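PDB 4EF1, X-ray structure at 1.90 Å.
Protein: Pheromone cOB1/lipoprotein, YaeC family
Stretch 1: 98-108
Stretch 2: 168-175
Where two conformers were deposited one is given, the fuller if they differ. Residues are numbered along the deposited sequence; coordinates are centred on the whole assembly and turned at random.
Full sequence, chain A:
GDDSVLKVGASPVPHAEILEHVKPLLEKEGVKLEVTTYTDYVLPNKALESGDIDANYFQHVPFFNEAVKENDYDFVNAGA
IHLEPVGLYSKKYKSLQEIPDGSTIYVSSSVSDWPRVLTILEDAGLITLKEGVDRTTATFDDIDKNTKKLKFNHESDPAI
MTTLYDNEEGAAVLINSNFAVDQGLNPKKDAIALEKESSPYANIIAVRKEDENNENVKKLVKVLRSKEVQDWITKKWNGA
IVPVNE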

# COMPACT_ATOMS: atom_id res chain seq x y z
N GLU A 98 24.10 -4.73 9.59
CA GLU A 98 25.04 -5.55 8.80
C GLU A 98 25.32 -5.01 7.41
O GLU A 98 26.29 -5.40 6.81
CB GLU A 98 24.49 -6.98 8.58
CG GLU A 98 24.58 -7.92 9.78
CD GLU A 98 23.82 -9.23 9.55
OE1 GLU A 98 23.24 -9.43 8.46
OE2 GLU A 98 23.82 -10.07 10.47
N ILE A 99 24.45 -4.14 6.89
CA ILE A 99 24.61 -3.58 5.54
C ILE A 99 25.94 -2.79 5.39
O ILE A 99 26.24 -1.91 6.20
CB ILE A 99 23.36 -2.72 5.14
CG1 ILE A 99 22.16 -3.63 4.90
CG2 ILE A 99 23.58 -1.87 3.92
CD1 ILE A 99 20.84 -2.90 4.73
N PRO A 100 26.76 -3.14 4.36
CA PRO A 100 28.00 -2.43 4.15
C PRO A 100 27.81 -0.98 3.80
O PRO A 100 26.80 -0.61 3.18
CB PRO A 100 28.64 -3.19 2.99
CG PRO A 100 28.06 -4.57 3.06
CD PRO A 100 26.66 -4.37 3.54
N ASP A 101 28.79 -0.15 4.13
CA ASP A 101 28.75 1.24 3.73
C ASP A 101 28.69 1.32 2.20
O ASP A 101 29.26 0.49 1.49
CB ASP A 101 29.97 2.03 4.21
CG ASP A 101 29.97 2.29 5.72
OD1 ASP A 101 29.11 1.74 6.47
OD2 ASP A 101 30.86 3.08 6.13
N GLY A 102 27.97 2.31 1.70
CA GLY A 102 27.84 2.49 0.27
C GLY A 102 26.93 1.52 -0.46
O GLY A 102 26.89 1.54 -1.68
N SER A 103 26.19 0.70 0.28
CA SER A 103 25.25 -0.21 -0.31
C SER A 103 24.09 0.60 -0.92
O SER A 103 23.78 1.71 -0.47
CB SER A 103 24.70 -1.20 0.74
OG SER A 103 25.71 -2.07 1.23
N THR A 104 23.47 0.02 -1.93
CA THR A 104 22.30 0.57 -2.58
C THR A 104 21.02 -0.09 -2.03
O THR A 104 20.92 -1.33 -1.97
CB THR A 104 22.38 0.39 -4.12
OG1 THR A 104 23.62 0.96 -4.60
CG2 THR A 104 21.13 1.03 -4.85
N ILE A 105 20.07 0.76 -1.65
CA ILE A 105 18.76 0.35 -1.20
C ILE A 105 17.84 0.62 -2.39
O ILE A 105 17.85 1.72 -2.97
CB ILE A 105 18.32 1.16 0.05
CG1 ILE A 105 19.34 1.03 1.18
CG2 ILE A 105 16.91 0.74 0.52
CD1 ILE A 105 19.55 -0.37 1.72
N TYR A 106 17.10 -0.41 -2.79
CA TYR A 106 16.17 -0.35 -3.92
C TYR A 106 14.74 -0.11 -3.45
O TYR A 106 14.23 -0.83 -2.57
CB TYR A 106 16.19 -1.65 -4.76
CG TYR A 106 17.34 -1.73 -5.74
CD1 TYR A 106 18.63 -1.91 -5.28
CD2 TYR A 106 17.13 -1.62 -7.14
CE1 TYR A 106 19.69 -1.98 -6.17
CE2 TYR A 106 18.20 -1.67 -8.02
CZ TYR A 106 19.46 -1.87 -7.53
OH TYR A 106 20.53 -1.94 -8.40
N VAL A 107 14.15 0.96 -3.98
CA VAL A 107 12.77 1.33 -3.68
C VAL A 107 12.07 1.56 -5.02
O VAL A 107 12.74 1.78 -6.05
CB VAL A 107 12.67 2.57 -2.76
CG1 VAL A 107 13.40 2.33 -1.44
CG2 VAL A 107 13.16 3.83 -3.46
N SER A 108 10.73 1.45 -5.05
CA SER A 108 10.02 1.69 -6.32
C SER A 108 10.10 3.18 -6.75
O SER A 108 10.54 4.03 -5.99
CB SER A 108 8.55 1.27 -6.24
OG SER A 108 7.78 2.29 -5.67
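Stretch 2 (168-175) EEGAAVLI

Stretch 2 lies alongside stretch 1 as a parallel β-strand neighbour, held by a short ladder of backbone hydrogen bonds and flanked by small apolar contacts. The two strands run in the same direction, their axes 4.8 Å apart at closest approach with a crossing angle of -17°. Stretch 1 enters through a type II turn from Pro100 to Ser103, in which Gly102 has positive phi; Ser103 N and Ser103 OG both donate to Pro100 O, at 3.2 and 2.7 Å. Stretch 2 begins with Glu168, which ends a helix in a Schellman motif with positive phi. It passes through Gly170, again at positive phi, and Ala171 (-75/-29) before extending at Ala172.

Ala171 N donates to Thr104 O (3.0 Å). Tyr106 then bonds through both its N and its O: Tyr106 N donates to Ala172 O (2.9 Å, nearly linear at 174°), and Leu174 N donates to Tyr106 O (2.8 Å). This pattern brackets Val173, whose CA lies 4.7 Å from Tyr106 CA, and Val173 CA also approaches Tyr106 O at 3.3 Å in a CA-H...O contact. Beyond the direct bonds, a water continues the connection, accepting from Ser108 N (2.8 Å) and donating to Leu174 O (2.9 Å).

Tyr106 and Val173 share one sheet face, with Tyr106 CB 4.3 Å from Val173 CG2. The tyrosine ring reaches back along stretch 2: Glu169 CB lies over one face, and Tyr106 CE1 is 3.4 Å from Gly170 CA. A β-carbon on Gly170 would clash with Tyr106 CD1. Elsewhere, Ala171 CB packs against Ser103 CB (3.5 Å) and Ile99 CG2 (4.0 Å), Ala172 CB meets Ile105 CD1 (4.0 Å), and Leu174 CB meets Val107 CG1 (3.9 Å).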

# COMPACT_ATOMS: atom_id res chain seq x y z
N GLU A 168 18.35 -10.79 -5.84
CA GLU A 168 19.36 -10.28 -4.92
C GLU A 168 20.09 -9.05 -5.47
O GLU A 168 21.30 -8.97 -5.41
CB GLU A 168 20.30 -11.39 -4.50
CG GLU A 168 19.54 -12.55 -3.85
CD GLU A 168 20.44 -13.50 -3.08
OE1 GLU A 168 21.05 -13.05 -2.09
OE2 GLU A 168 20.50 -14.69 -3.44
N GLU A 169 19.32 -8.13 -6.04
CA GLU A 169 19.82 -6.84 -6.52
C GLU A 169 19.77 -5.83 -5.39
O GLU A 169 18.74 -5.65 -4.78
CB GLU A 169 19.02 -6.30 -7.70
CG GLU A 169 19.23 -7.07 -8.99
CD GLU A 169 19.10 -6.20 -10.23
OE1 GLU A 169 19.53 -5.01 -10.20
OE2 GLU A 169 18.58 -6.71 -11.25
N GLY A 170 20.90 -5.21 -5.10
CA GLY A 170 21.01 -4.28 -3.97
C GLY A 170 21.13 -4.98 -2.64
O GLY A 170 20.89 -6.21 -2.54
N ALA A 171 21.46 -4.21 -1.60
CA ALA A 171 21.59 -4.78 -0.24
C ALA A 171 20.21 -5.06 0.39
O ALA A 171 20.07 -5.99 1.22
CB ALA A 171 22.40 -3.87 0.67
N ALA A 172 19.20 -4.28 -0.01
CA ALA A 172 17.82 -4.47 0.50
C ALA A 172 16.83 -3.79 -0.44
O ALA A 172 17.19 -2.88 -1.19
CB ALA A 172 17.68 -3.94 1.93
N VAL A 173 15.57 -4.26 -0.39
CA VAL A 173 14.52 -3.87 -1.32
C VAL A 173 13.25 -3.50 -0.52
O VAL A 173 12.83 -4.28 0.33
CB VAL A 173 14.22 -5.04 -2.32
CG1 VAL A 173 13.19 -4.65 -3.39
CG2 VAL A 173 15.50 -5.50 -3.04
N LEU A 174 12.66 -2.31 -0.74
CA LEU A 174 11.32 -1.97 -0.16
C LEU A 174 10.22 -2.60 -1.05
O LEU A 174 10.16 -2.30 -2.23
CB LEU A 174 11.11 -0.46 -0.10
CG LEU A 174 9.96 0.09 0.78
CD1 LEU A 174 10.32 0.05 2.28
CD2 LEU A 174 9.61 1.49 0.33
N ILE A 175 9.38 -3.47 -0.49
CA ILE A 175 8.34 -4.16 -1.23
C ILE A 175 7.00 -3.81 -0.58
O ILE A 175 6.83 -4.05 0.61
CB ILE A 175 8.51 -5.70 -1.20
CG1 ILE A 175 9.93 -6.12 -1.67
CG2 ILE A 175 7.40 -6.32 -2.00
CD1 ILE A 175 10.18 -7.61 -1.58
O HOH W 1 9.22 0.38 -3.00